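Local coordinates for putative glyoxalase superfamily protein (Ralstonia eutropha, PDB 3IUZ), which probably catalyses the iron(II)-dependent oxidative decarboxylation of 2-oxoadipate to 2-hydroxyglutarate, using dioxygen, at residues Thr8-Asn13 with Ala46-Met51; Leu23-Val28 with Val52-Ile57; Ala66-Val71 with Ser301-Ile306; Arg105-Leu110 with Phe142-Phe147; Ala230-Ala235 with Asp280-Gln285. All blocks are in the same frame, centred on the assembly; numbering follows the deposited sequence. Where two conformers were deposited one is given.

Interaction 1 (Thr8-Asn13 with Ala46-Met51); sequences TLLSAN and AQALNM
Leu10 and Ala48 mark the close passage of two helical segments, 8-13 and 46-51, with the Leu10 and Ala48 CA atoms 6.1 Å apart. The segment axes run in roughly the same direction, with a signed crossing angle of -38°, and approach to 9.3 Å. Ala48 points its methyl toward the partner helix, where Leu9 reaches it from one side: Leu9 CB lies 3.7 Å from Ala48 CB, and Leu9 CD1 also touches that methyl. Leu10 works with both of its branches. CD2 rests 3.5 Å from the backbone Ala48 O and also against CB of the selenomethionine Met51, while CD1 meets the far end of that residue, 3.8 Å from Met51 CE. The Met51 chain bends at its last torsion (chi3 85°), bringing its methyl to Leu10 CD1, and the two side chains cross at about a right angle. No hydrogen bond spans the segments. Within 8-13, Asn13 ND2 folds back onto Leu9 O at 3.0 Å, with Leu9 O close to the Asn13 amide plane; it also bonds Ala194 O of helix 190-200, whose Ile197 touches Ala48. The whole is apolar helix-helix packing, two leucines set about one small alanine, joining N-terminal helix 4-14 to helix 42-60.

Interaction 2 (Leu23-Val28 with Val52-Ile57); sequences LSLVSV and VLFAGI
Phe54, whose ring makes this contact, sits on a regular helical turn in which the shortest polar bond runs from Ile57 N to Leu53 O, 2.9 Å; no hydrogen bond passes between the segments. Across from the ring lies the end of a helix, which stops at Leu25, and Val26 is the first residue to leave helical geometry. Phe54 CG stands opposite the backbone N about the CA-CB bond (chi1 -176°), an arrangement that carries the ring off the helix toward Leu25 and Val26. Val26 presents a single branch: CG2 lies 3.8 Å from Phe54 CE2 and 3.9 Å from Phe54 CD2, coming to that side of the ring at a slant. Leu25 touches more lightly. Its CD2 stands at the ring edge, near the plane, 4.2 Å from Phe54 CE2. Two aliphatic side chains thus meet one flank of a phenylalanine, and all three residues are buried. Around them, Leu25 and Ser27 hold Val78 by backbone hydrogen bonds, and the Phe54 ring also meets Phe80 of strand 80-87 and Tyr303 of strand 293-306, which places the contact where helices 16-25 and 42-60 adjoin the mixed sheet.

Interaction 3 (Ala66-Val71 with Ser301-Ile306); sequences AYTDDV and SFYEFI
Tyr67, Tyr303 and Phe305 form an aromatic cluster that packs helix 62-73 against strand 293-306 of the mixed sheet, in a protein of the glyoxalase clan. The two strand rings leave the same side of the strand, two positions apart with Glu304 between them, and treat Tyr67 differently. Phe305 meets it edge to face: the planes stand at 78°, the centroids are 4.8 Å apart, and Phe305 CZ sits over the centre of the Tyr67 ring, with Phe305 CE1 3.5 Å from Tyr67 CZ. Tyr67 and Phe305 come from opposite directions, whereas Tyr67 and Tyr303 cross at about a right angle. That second ring pair is oblique, planes at 46° and centroids 5.6 Å apart, and touches through Tyr67 CD2 and Tyr303 CE1 at 3.7 Å. With Tyr67 chi1 at 174°, CG lies trans to the backbone N and the ring extends from the helix toward both partners. Helix 246-252 adds Leu249, which touches both Tyr67 and Phe305. The phenol oxygen of Tyr303 is held in this buried place by a hydrogen bond to Asp241 OD2. On the residue after Tyr67, the methyl Thr68 CG2 lies 3.4 Å from Tyr303 OH.

Interaction 4 (Arg105-Leu110 with Phe142-Phe147); sequences RILRPL and FFVSEF
Leu107 carries the helix side of this contact and meets Phe142 in two ways. The first is a CH-pi interaction. Leu107 CD2 lies above one face of the Phe142 ring, 3.7 Å from its centroid and only 8° off the ring normal, so the methyl sits almost exactly over the centre and lies within about 4.1 Å of all six ring carbons. The second kind is plain aliphatic packing by the other branch. Leu107 CD1 passes beside the root of the same side chain, 3.7 Å from Phe142 CB and 3.8 Å from Phe142 CG, and extends to the next inward-facing residue of the strand, where it meets Val144 CG2 at 4.2 Å. Phe142 CG lies beside its own backbone N, trans to the carbonyl carbon (chi1 -81°), which sets where the ring leaves the strand, and chi2 of 79° turns a face to the leucine. Polar bonds across the segments are absent, and the three touching residues are all buried. The Phe142 ring is further met edge-to-face by Tyr112 of strand 112-120, one strand further on beyond 125-132, while Leu85 of strand 80-87 touches it too. Phe142 and Val144 are also tied by backbone hydrogen bonds to Tyr130 and Arg128 of strand 125-132. Helix 101-110 is thereby laid against strand 141-147, which runs between strands 80-87 and 125-132, and helix 42-60 adjoins through Asn50, whose side chain touches Phe142.

Interaction 5 (Ala230-Ala235 with Asp280-Gln285); sequences ATEGNA and DTVRRQ
A side-on, two-pronged salt bridge ties the C-terminal end of helix 224-232 to strand 281-287. Arg284 NH2 donates to Glu232 OE1 at 2.8 Å with an angle of 169°, and Arg284 NE to Glu232 OE2, also at 2.8 Å. Both carboxylate oxygens use their syn lone pairs, and the two flat groups are nearly coplanar, 17° apart. This double grip fixes the rotation of each. Glu232 OE2 accepts a second bond on its anti side, from Thr231 OG1 at 2.6 Å; Trp228 O lies near the same hydroxyl as an alternative acceptor. Such pairing would probably favour the charged carboxylate. Val282 CG2 lies over one face of the guanidinium, toward its rim, and the apolar Arg284 CG packs on Thr231 CB at 4.2 Å. After Glu232 the chain leaves the helix at Gly233, within a type II' turn running to Ala235. The contact is a classic bidentate arginine-glutamate pair, joining a helix end to a beta strand.

Overall arrangement
Interactions 1 and 2 share helix 42-60; their centres lie 9 Å apart, and Leu10 CD2 touches Val52 CG2 at 3.4 Å between them. Their segments alternate along the chain, drawing helices 4-14 and 16-25 to one long helix. Interaction 3, about 11 Å from interaction 2 by centres, opens later and encloses interactions 4 and 5, which follow each other in series. Interactions 3, 4 and 5 all reach the mixed sheet; strands 293-306 and 281-287 are neighbours, with a probable hydrogen bond from Asp280 N to Ser301 O. Helix 42-60 touches interactions 3 and 4 as well, linking the N-terminal helices to the sheet of this glyoxalase-clan protein.

Interaction 1 (Thr8-Asn13 with Ala46-Met51)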
# COMPACT_ATOMS: atom_id res chain seq x y z
N THR A 8 -17.52 -4.07 -11.73
CA THR A 8 -17.13 -5.19 -12.61
C THR A 8 -15.65 -5.53 -12.47
O THR A 8 -15.28 -6.71 -12.32
CB THR A 8 -17.41 -4.87 -14.07
OG1 THR A 8 -18.79 -4.53 -14.18
CG2 THR A 8 -17.11 -6.10 -15.03
N LEU A 9 -14.80 -4.51 -12.45
CA LEU A 9 -13.38 -4.71 -12.23
C LEU A 9 -13.10 -5.42 -10.89
O LEU A 9 -12.26 -6.31 -10.82
CB LEU A 9 -12.63 -3.36 -12.29
CG LEU A 9 -12.65 -2.62 -13.62
CD1 LEU A 9 -12.13 -1.17 -13.46
CD2 LEU A 9 -11.81 -3.44 -14.69
N LEU A 10 -13.80 -4.99 -9.84
CA LEU A 10 -13.69 -5.60 -8.50
C LEU A 10 -14.16 -7.06 -8.50
O LEU A 10 -13.46 -7.98 -8.04
CB LEU A 10 -14.53 -4.80 -7.46
CG LEU A 10 -13.94 -3.45 -7.03
CD1 LEU A 10 -14.67 -2.84 -5.82
CD2 LEU A 10 -12.50 -3.58 -6.71
N SER A 11 -15.31 -7.26 -9.09
CA SER A 11 -15.98 -8.56 -9.08
C SER A 11 -15.15 -9.65 -9.75
O SER A 11 -15.10 -10.76 -9.27
CB SER A 11 -17.37 -8.44 -9.73
OG SER A 11 -18.17 -9.52 -9.32
N ALA A 12 -14.45 -9.29 -10.83
CA ALA A 12 -13.57 -10.22 -11.56
C ALA A 12 -12.36 -10.58 -10.68
O ALA A 12 -11.77 -11.63 -10.83
CB ALA A 12 -13.10 -9.60 -12.87
N ASN A 13 -12.00 -9.73 -9.74
CA ASN A 13 -10.90 -10.04 -8.87
C ASN A 13 -11.27 -10.56 -7.47
O ASN A 13 -10.50 -11.27 -6.89
CB ASN A 13 -10.02 -8.82 -8.73
CG ASN A 13 -9.20 -8.57 -9.98
OD1 ASN A 13 -8.11 -9.08 -10.07
ND2 ASN A 13 -9.74 -7.84 -10.96
N ALA A 46 -7.33 2.46 -11.80
CA ALA A 46 -6.50 2.81 -10.66
C ALA A 46 -7.28 2.73 -9.35
O ALA A 46 -6.78 2.21 -8.34
CB ALA A 46 -5.88 4.19 -10.83
N GLN A 47 -8.50 3.26 -9.37
CA GLN A 47 -9.39 3.23 -8.22
C GLN A 47 -9.76 1.77 -7.85
O GLN A 47 -9.65 1.39 -6.65
CB GLN A 47 -10.63 4.07 -8.48
CG GLN A 47 -11.70 4.01 -7.41
CD GLN A 47 -11.28 4.60 -6.13
OE1 GLN A 47 -10.37 5.42 -6.07
NE2 GLN A 47 -11.97 4.19 -5.05
N ALA A 48 -10.09 0.95 -8.86
CA ALA A 48 -10.42 -0.48 -8.59
C ALA A 48 -9.23 -1.22 -8.06
O ALA A 48 -9.39 -1.96 -7.05
CB ALA A 48 -11.00 -1.18 -9.76
N LEU A 49 -8.05 -1.02 -8.65
CA LEU A 49 -6.83 -1.67 -8.09
C LEU A 49 -6.68 -1.32 -6.60
O LEU A 49 -6.43 -2.21 -5.77
CB LEU A 49 -5.56 -1.28 -8.83
CG LEU A 49 -4.22 -1.69 -8.23
CD1 LEU A 49 -4.09 -3.23 -8.22
CD2 LEU A 49 -3.03 -1.01 -8.94
N ASN A 50 -6.82 -0.03 -6.28
CA ASN A 50 -6.65 0.43 -4.92
C ASN A 50 -7.61 -0.25 -3.97
O ASN A 50 -7.22 -0.56 -2.86
CB ASN A 50 -6.85 1.95 -4.81
CG ASN A 50 -5.66 2.72 -5.35
OD1 ASN A 50 -4.66 2.10 -5.70
ND2 ASN A 50 -5.81 4.07 -5.51
N MSE A 51 -8.84 -0.43 -4.41
CA MSE A 51 -9.83 -1.05 -3.60
C MSE A 51 -9.51 -2.54 -3.36
O MSE A 51 -9.81 -3.07 -2.29
CB MSE A 51 -11.22 -0.83 -4.24
CG MSE A 51 -11.71 0.68 -4.19
SE MSE A 51 -13.30 0.92 -5.15
CE MSE A 51 -14.62 0.42 -3.81

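Interaction 2 (Leu23-Val28 with Val52-Ile57)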
# COMPACT_ATOMS: atom_id res chain seq x y z
N LEU A 23 -18.01 -2.38 -1.89
CA LEU A 23 -18.67 -1.23 -2.51
C LEU A 23 -19.58 -0.55 -1.49
O LEU A 23 -19.80 0.64 -1.55
CB LEU A 23 -19.45 -1.61 -3.78
CG LEU A 23 -18.66 -2.00 -5.04
CD1 LEU A 23 -19.57 -2.60 -6.09
CD2 LEU A 23 -17.90 -0.82 -5.64
N SER A 24 -20.11 -1.29 -0.52
CA SER A 24 -20.91 -0.61 0.47
C SER A 24 -20.02 0.10 1.50
O SER A 24 -20.46 1.04 2.12
CB SER A 24 -21.87 -1.56 1.16
OG SER A 24 -21.15 -2.32 2.09
N LEU A 25 -18.76 -0.31 1.63
CA LEU A 25 -17.87 0.23 2.67
C LEU A 25 -17.05 1.45 2.19
O LEU A 25 -17.00 2.46 2.88
CB LEU A 25 -16.89 -0.85 3.12
CG LEU A 25 -15.83 -0.46 4.12
CD1 LEU A 25 -16.45 -0.05 5.46
CD2 LEU A 25 -14.79 -1.64 4.23
N VAL A 26 -16.41 1.31 1.03
CA VAL A 26 -15.39 2.25 0.56
C VAL A 26 -15.97 3.19 -0.50
O VAL A 26 -16.44 2.73 -1.55
CB VAL A 26 -14.22 1.52 -0.05
CG1 VAL A 26 -13.13 2.52 -0.50
CG2 VAL A 26 -13.64 0.53 0.97
N SER A 27 -15.95 4.50 -0.22
CA SER A 27 -16.46 5.47 -1.18
C SER A 27 -15.67 5.46 -2.44
O SER A 27 -14.43 5.36 -2.43
CB SER A 27 -16.42 6.89 -0.65
OG SER A 27 -17.30 6.99 0.43
N VAL A 28 -16.40 5.59 -3.55
CA VAL A 28 -15.76 5.80 -4.83
C VAL A 28 -15.83 7.28 -5.08
O VAL A 28 -16.90 7.89 -5.05
CB VAL A 28 -16.48 5.00 -5.97
CG1 VAL A 28 -15.93 5.39 -7.33
CG2 VAL A 28 -16.35 3.54 -5.76
N VAL A 52 -8.96 -3.22 -4.38
CA VAL A 52 -8.60 -4.62 -4.27
C VAL A 52 -7.47 -4.71 -3.27
O VAL A 52 -7.50 -5.59 -2.38
CB VAL A 52 -8.25 -5.24 -5.63
CG1 VAL A 52 -7.69 -6.66 -5.43
CG2 VAL A 52 -9.50 -5.21 -6.54
N LEU A 53 -6.54 -3.75 -3.33
CA LEU A 53 -5.38 -3.76 -2.45
C LEU A 53 -5.80 -3.47 -0.99
O LEU A 53 -5.30 -4.07 -0.05
CB LEU A 53 -4.29 -2.78 -2.95
CG LEU A 53 -3.55 -3.20 -4.24
CD1 LEU A 53 -2.60 -2.06 -4.71
CD2 LEU A 53 -2.80 -4.54 -4.03
N PHE A 54 -6.72 -2.54 -0.84
CA PHE A 54 -7.36 -2.24 0.43
C PHE A 54 -8.04 -3.49 1.03
O PHE A 54 -7.81 -3.83 2.19
CB PHE A 54 -8.36 -1.08 0.27
CG PHE A 54 -8.99 -0.64 1.57
CD1 PHE A 54 -8.30 0.19 2.44
CD2 PHE A 54 -10.25 -1.08 1.95
CE1 PHE A 54 -8.86 0.60 3.67
CE2 PHE A 54 -10.81 -0.72 3.20
CZ PHE A 54 -10.12 0.17 4.05
N ALA A 55 -8.81 -4.21 0.24
CA ALA A 55 -9.40 -5.44 0.71
C ALA A 55 -8.35 -6.44 1.19
O ALA A 55 -8.58 -7.18 2.17
CB ALA A 55 -10.28 -6.04 -0.35
N GLY A 56 -7.22 -6.47 0.50
CA GLY A 56 -6.06 -7.29 0.87
C GLY A 56 -5.47 -6.85 2.20
O GLY A 56 -5.08 -7.70 3.03
N ILE A 57 -5.43 -5.55 2.47
CA ILE A 57 -4.99 -5.06 3.80
C ILE A 57 -5.92 -5.54 4.88
O ILE A 57 -5.47 -6.05 5.91
CB ILE A 57 -4.88 -3.52 3.93
CG1 ILE A 57 -3.42 -3.10 3.95
CG2 ILE A 57 -5.53 -2.98 5.28
CD1 ILE A 57 -2.60 -3.74 4.99

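Interaction 3 (Ala66-Val71 with Ser301-Ile306)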
# COMPACT_ATOMS: atom_id res chain seq x y z
N ALA A 66 -12.12 -5.00 12.06
CA ALA A 66 -13.06 -4.68 13.14
C ALA A 66 -13.69 -3.31 13.01
O ALA A 66 -14.93 -3.14 13.10
CB ALA A 66 -12.32 -4.74 14.53
N TYR A 67 -12.82 -2.32 12.82
CA TYR A 67 -13.24 -0.96 12.57
C TYR A 67 -14.19 -0.88 11.36
O TYR A 67 -15.29 -0.33 11.45
CB TYR A 67 -12.05 0.01 12.37
CG TYR A 67 -12.56 1.39 11.98
CD1 TYR A 67 -13.10 2.23 12.93
CD2 TYR A 67 -12.56 1.83 10.63
CE1 TYR A 67 -13.63 3.47 12.59
CE2 TYR A 67 -13.08 3.06 10.28
CZ TYR A 67 -13.60 3.87 11.26
OH TYR A 67 -14.13 5.07 10.95
N THR A 68 -13.76 -1.44 10.23
CA THR A 68 -14.55 -1.29 9.03
C THR A 68 -15.84 -2.10 9.10
O THR A 68 -16.86 -1.68 8.55
CB THR A 68 -13.76 -1.67 7.75
OG1 THR A 68 -13.30 -3.01 7.87
CG2 THR A 68 -12.57 -0.70 7.48
N ASP A 69 -15.83 -3.26 9.80
CA ASP A 69 -17.10 -3.99 10.06
C ASP A 69 -18.14 -3.09 10.78
O ASP A 69 -19.34 -3.11 10.46
CB ASP A 69 -16.86 -5.25 10.88
CG ASP A 69 -16.27 -6.40 10.06
OD1 ASP A 69 -16.18 -6.32 8.82
OD2 ASP A 69 -15.87 -7.42 10.69
N ASP A 70 -17.69 -2.31 11.77
CA ASP A 70 -18.58 -1.38 12.44
C ASP A 70 -19.06 -0.29 11.46
O ASP A 70 -20.21 0.13 11.49
CB ASP A 70 -17.90 -0.67 13.61
CG ASP A 70 -17.69 -1.55 14.82
OD1 ASP A 70 -18.12 -2.74 14.86
OD2 ASP A 70 -17.07 -1.00 15.75
N VAL A 71 -18.18 0.19 10.62
CA VAL A 71 -18.58 1.22 9.63
C VAL A 71 -19.72 0.69 8.75
O VAL A 71 -20.75 1.33 8.61
CB VAL A 71 -17.35 1.72 8.82
CG1 VAL A 71 -17.77 2.60 7.61
CG2 VAL A 71 -16.38 2.48 9.76
N SER A 301 1.07 -5.20 9.48
CA SER A 301 0.65 -3.89 8.97
C SER A 301 -0.42 -3.28 9.86
O SER A 301 -0.90 -3.93 10.80
CB SER A 301 0.13 -4.12 7.56
OG SER A 301 1.20 -4.58 6.74
N PHE A 302 -0.84 -2.05 9.57
CA PHE A 302 -1.78 -1.31 10.42
C PHE A 302 -2.79 -0.48 9.61
O PHE A 302 -2.65 -0.33 8.37
CB PHE A 302 -1.08 -0.44 11.50
CG PHE A 302 -0.20 0.70 10.99
CD1 PHE A 302 1.14 0.48 10.70
CD2 PHE A 302 -0.70 1.98 10.84
CE1 PHE A 302 1.97 1.50 10.31
CE2 PHE A 302 0.11 3.02 10.39
CZ PHE A 302 1.47 2.78 10.15
N TYR A 303 -3.83 -0.04 10.30
CA TYR A 303 -4.90 0.79 9.74
C TYR A 303 -4.80 2.14 10.41
O TYR A 303 -4.75 2.24 11.64
CB TYR A 303 -6.26 0.17 10.04
CG TYR A 303 -7.44 0.75 9.28
CD1 TYR A 303 -8.13 1.86 9.75
CD2 TYR A 303 -7.93 0.12 8.15
CE1 TYR A 303 -9.22 2.36 9.07
CE2 TYR A 303 -9.05 0.60 7.49
CZ TYR A 303 -9.68 1.71 7.94
OH TYR A 303 -10.78 2.21 7.25
N GLU A 304 -4.79 3.19 9.59
CA GLU A 304 -4.50 4.53 10.03
C GLU A 304 -5.62 5.48 9.61
O GLU A 304 -6.32 5.25 8.63
CB GLU A 304 -3.17 4.99 9.40
CG GLU A 304 -2.77 6.47 9.66
CD GLU A 304 -1.45 6.81 9.00
OE1 GLU A 304 -1.43 7.14 7.79
OE2 GLU A 304 -0.43 6.67 9.68
N PHE A 305 -5.77 6.54 10.37
CA PHE A 305 -6.74 7.58 10.12
C PHE A 305 -6.04 8.90 9.85
O PHE A 305 -4.99 9.21 10.44
CB PHE A 305 -7.64 7.78 11.33
CG PHE A 305 -8.43 6.59 11.69
CD1 PHE A 305 -9.53 6.22 10.97
CD2 PHE A 305 -8.05 5.79 12.75
CE1 PHE A 305 -10.27 5.09 11.29
CE2 PHE A 305 -8.83 4.67 13.08
CZ PHE A 305 -9.92 4.34 12.32
N ILE A 306 -6.66 9.72 8.99
CA ILE A 306 -6.07 11.00 8.64
C ILE A 306 -7.20 12.00 8.47
O ILE A 306 -8.27 11.65 7.98
CB ILE A 306 -5.27 10.91 7.33
CG1 ILE A 306 -4.43 12.19 7.09
CG2 ILE A 306 -6.17 10.58 6.14
CD1 ILE A 306 -3.21 11.89 6.10

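Interaction 4 (Arg105-Leu110 with Phe142-Phe147)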
# COMPACT_ATOMS: atom_id res chain seq x y z
N ARG A 105 7.35 2.41 -12.19
CA ARG A 105 7.12 1.74 -13.47
C ARG A 105 5.70 1.17 -13.63
O ARG A 105 5.29 0.88 -14.75
CB ARG A 105 8.13 0.64 -13.70
CG ARG A 105 7.85 -0.65 -12.87
CD ARG A 105 8.98 -1.66 -12.87
NE ARG A 105 8.72 -2.73 -11.90
CZ ARG A 105 9.07 -4.01 -12.03
NH1 ARG A 105 9.71 -4.47 -13.10
NH2 ARG A 105 8.80 -4.85 -11.05
N ILE A 106 4.96 1.05 -12.50
CA ILE A 106 3.57 0.65 -12.48
C ILE A 106 2.67 1.87 -12.30
O ILE A 106 1.70 2.07 -13.06
CB ILE A 106 3.28 -0.37 -11.32
CG1 ILE A 106 4.09 -1.66 -11.45
CG2 ILE A 106 1.78 -0.65 -11.21
CD1 ILE A 106 4.05 -2.61 -10.14
N LEU A 107 2.95 2.70 -11.30
CA LEU A 107 2.04 3.78 -10.97
C LEU A 107 1.98 4.85 -12.06
O LEU A 107 0.95 5.48 -12.26
CB LEU A 107 2.46 4.48 -9.65
CG LEU A 107 2.52 3.54 -8.44
CD1 LEU A 107 2.97 4.17 -7.15
CD2 LEU A 107 1.14 2.89 -8.23
N ARG A 108 3.12 5.09 -12.73
CA ARG A 108 3.22 6.17 -13.73
C ARG A 108 2.29 5.85 -14.90
O ARG A 108 1.44 6.65 -15.20
CB ARG A 108 4.66 6.40 -14.14
CG ARG A 108 5.51 6.99 -13.03
CD ARG A 108 5.24 8.45 -12.74
NE ARG A 108 5.82 9.28 -13.78
CZ ARG A 108 5.20 10.17 -14.53
NH1 ARG A 108 3.91 10.44 -14.38
NH2 ARG A 108 5.90 10.80 -15.48
N PRO A 109 2.39 4.66 -15.51
CA PRO A 109 1.44 4.40 -16.61
C PRO A 109 -0.04 4.26 -16.15
O PRO A 109 -0.96 4.45 -16.94
CB PRO A 109 1.97 3.09 -17.20
CG PRO A 109 2.82 2.49 -16.09
CD PRO A 109 3.44 3.63 -15.44
N LEU A 110 -0.29 3.92 -14.89
CA LEU A 110 -1.65 4.00 -14.33
C LEU A 110 -2.22 5.42 -14.25
O LEU A 110 -3.43 5.57 -14.12
CB LEU A 110 -1.73 3.41 -12.95
CG LEU A 110 -1.69 1.87 -12.88
CD1 LEU A 110 -1.61 1.41 -11.37
CD2 LEU A 110 -2.85 1.15 -13.63
N PHE A 142 -0.43 6.91 -3.31
CA PHE A 142 0.55 5.91 -2.91
C PHE A 142 1.68 6.63 -2.23
O PHE A 142 2.21 7.65 -2.76
CB PHE A 142 1.10 5.15 -4.10
CG PHE A 142 0.21 4.05 -4.58
CD1 PHE A 142 -0.90 4.31 -5.37
CD2 PHE A 142 0.45 2.74 -4.18
CE1 PHE A 142 -1.74 3.28 -5.79
CE2 PHE A 142 -0.37 1.71 -4.59
CZ PHE A 142 -1.46 1.95 -5.38
N PHE A 143 2.10 6.11 -1.08
CA PHE A 143 3.28 6.64 -0.41
C PHE A 143 4.32 5.53 -0.52
O PHE A 143 4.09 4.44 -0.04
CB PHE A 143 2.98 7.03 1.03
CG PHE A 143 4.07 7.86 1.64
CD1 PHE A 143 5.21 7.27 2.16
CD2 PHE A 143 3.98 9.24 1.68
CE1 PHE A 143 6.22 8.03 2.74
CE2 PHE A 143 4.98 10.00 2.24
CZ PHE A 143 6.10 9.41 2.76
N VAL A 144 5.41 5.79 -1.25
CA VAL A 144 6.41 4.76 -1.48
C VAL A 144 7.68 5.20 -0.85
O VAL A 144 8.22 6.27 -1.19
CB VAL A 144 6.65 4.53 -2.99
CG1 VAL A 144 7.69 3.38 -3.17
CG2 VAL A 144 5.28 4.21 -3.68
N SER A 145 8.16 4.38 0.06
CA SER A 145 9.42 4.62 0.74
C SER A 145 10.51 3.70 0.25
O SER A 145 10.25 2.56 -0.16
CB SER A 145 9.22 4.45 2.23
OG SER A 145 8.48 5.55 2.72
N GLU A 146 11.73 4.23 0.29
CA GLU A 146 12.94 3.50 -0.02
C GLU A 146 13.82 3.43 1.21
O GLU A 146 14.19 4.47 1.83
CB GLU A 146 13.76 4.21 -1.08
CG GLU A 146 13.07 4.45 -2.40
CD GLU A 146 14.02 5.08 -3.41
OE1 GLU A 146 14.64 6.15 -3.11
OE2 GLU A 146 14.07 4.51 -4.51
N PHE A 147 14.22 2.21 1.55
CA PHE A 147 15.22 2.00 2.60
C PHE A 147 16.67 2.07 2.05
O PHE A 147 16.99 1.48 1.00
CB PHE A 147 15.00 0.65 3.33
CG PHE A 147 15.94 0.47 4.44
CD1 PHE A 147 15.73 1.11 5.62
CD2 PHE A 147 17.12 -0.26 4.26
CE1 PHE A 147 16.65 1.02 6.62
CE2 PHE A 147 18.04 -0.34 5.30
CZ PHE A 147 17.79 0.30 6.45

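Interaction 5 (Ala230-Ala235 with Asp280-Gln285)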
# COMPACT_ATOMS: atom_id res chain seq x y z
N ALA A 230 12.20 -7.14 5.55
CA ALA A 230 12.65 -8.50 5.40
C ALA A 230 11.53 -9.53 5.49
O ALA A 230 11.58 -10.57 4.82
CB ALA A 230 13.79 -8.81 6.40
N THR A 231 10.51 -9.26 6.29
CA THR A 231 9.45 -10.24 6.47
C THR A 231 8.28 -9.95 5.54
O THR A 231 7.64 -10.89 5.06
CB THR A 231 8.95 -10.35 7.97
OG1 THR A 231 8.07 -9.25 8.28
CG2 THR A 231 10.11 -10.39 8.95
N GLU A 232 7.99 -8.67 5.31
CA GLU A 232 6.78 -8.28 4.53
C GLU A 232 7.04 -7.83 3.08
O GLU A 232 6.11 -7.73 2.28
CB GLU A 232 6.04 -7.11 5.23
CG GLU A 232 5.73 -7.35 6.69
CD GLU A 232 5.01 -8.66 6.90
OE1 GLU A 232 3.82 -8.72 6.48
OE2 GLU A 232 5.65 -9.60 7.43
N GLY A 233 8.29 -7.56 2.74
CA GLY A 233 8.65 -7.12 1.39
C GLY A 233 7.93 -5.84 0.98
O GLY A 233 7.89 -4.87 1.76
N ASN A 234 7.33 -5.87 -0.22
CA ASN A 234 6.60 -4.73 -0.75
C ASN A 234 5.11 -4.73 -0.46
O ASN A 234 4.36 -3.93 -1.06
CB ASN A 234 6.81 -4.65 -2.27
CG ASN A 234 8.27 -4.73 -2.68
OD1 ASN A 234 8.63 -5.52 -3.56
ND2 ASN A 234 9.12 -3.88 -2.10
N ALA A 235 4.64 -5.59 0.45
CA ALA A 235 3.23 -5.53 0.88
C ALA A 235 2.93 -4.18 1.53
O ALA A 235 3.81 -3.58 2.15
CB ALA A 235 2.95 -6.65 1.86
N ASP A 280 -1.04 -5.13 13.82
CA ASP A 280 -1.40 -6.46 14.22
C ASP A 280 -0.21 -7.40 13.99
O ASP A 280 0.43 -7.32 12.96
CB ASP A 280 -2.61 -6.87 13.35
CG ASP A 280 -3.87 -6.11 13.75
OD1 ASP A 280 -4.24 -6.19 14.96
OD2 ASP A 280 -4.47 -5.44 12.89
N THR A 281 0.06 -8.29 14.94
CA THR A 281 1.14 -9.22 14.85
C THR A 281 0.83 -10.31 13.84
O THR A 281 -0.29 -10.73 13.76
CB THR A 281 1.38 -9.81 16.25
OG1 THR A 281 1.68 -8.71 17.12
CG2 THR A 281 2.50 -10.78 16.28
N VAL A 282 1.83 -10.78 13.10
CA VAL A 282 1.63 -11.82 12.09
C VAL A 282 2.64 -12.92 12.28
O VAL A 282 3.70 -12.69 12.81
CB VAL A 282 1.73 -11.25 10.62
CG1 VAL A 282 0.58 -10.32 10.34
CG2 VAL A 282 3.05 -10.50 10.41
N ARG A 283 2.30 -14.10 11.81
CA ARG A 283 3.17 -15.26 11.95
C ARG A 283 3.93 -15.41 10.62
O ARG A 283 3.33 -15.40 9.54
CB ARG A 283 2.30 -16.47 12.26
CG ARG A 283 3.00 -17.69 12.66
CD ARG A 283 3.22 -17.77 14.13
NE ARG A 283 3.84 -19.04 14.49
CZ ARG A 283 4.65 -19.23 15.54
NH1 ARG A 283 4.97 -18.23 16.36
NH2 ARG A 283 5.15 -20.44 15.75
N ARG A 284 5.24 -15.53 10.71
CA ARG A 284 6.10 -15.58 9.55
C ARG A 284 7.13 -16.67 9.70
O ARG A 284 7.55 -17.04 10.82
CB ARG A 284 6.82 -14.24 9.35
CG ARG A 284 5.91 -13.07 9.02
CD ARG A 284 5.28 -13.19 7.60
NE ARG A 284 4.38 -12.07 7.32
CZ ARG A 284 3.06 -12.15 7.23
NH1 ARG A 284 2.45 -13.30 7.37
NH2 ARG A 284 2.33 -11.07 7.00
N GLN A 285 7.58 -17.17 8.54
CA GLN A 285 8.59 -18.20 8.50
C GLN A 285 9.99 -17.62 8.30
O GLN A 285 10.19 -16.60 7.66
CB GLN A 285 8.29 -19.18 7.37
CG GLN A 285 7.02 -19.97 7.61
CD GLN A 285 6.65 -20.84 6.44
OE1 GLN A 285 6.77 -20.44 5.28
NE2 GLN A 285 6.20 -22.03 6.75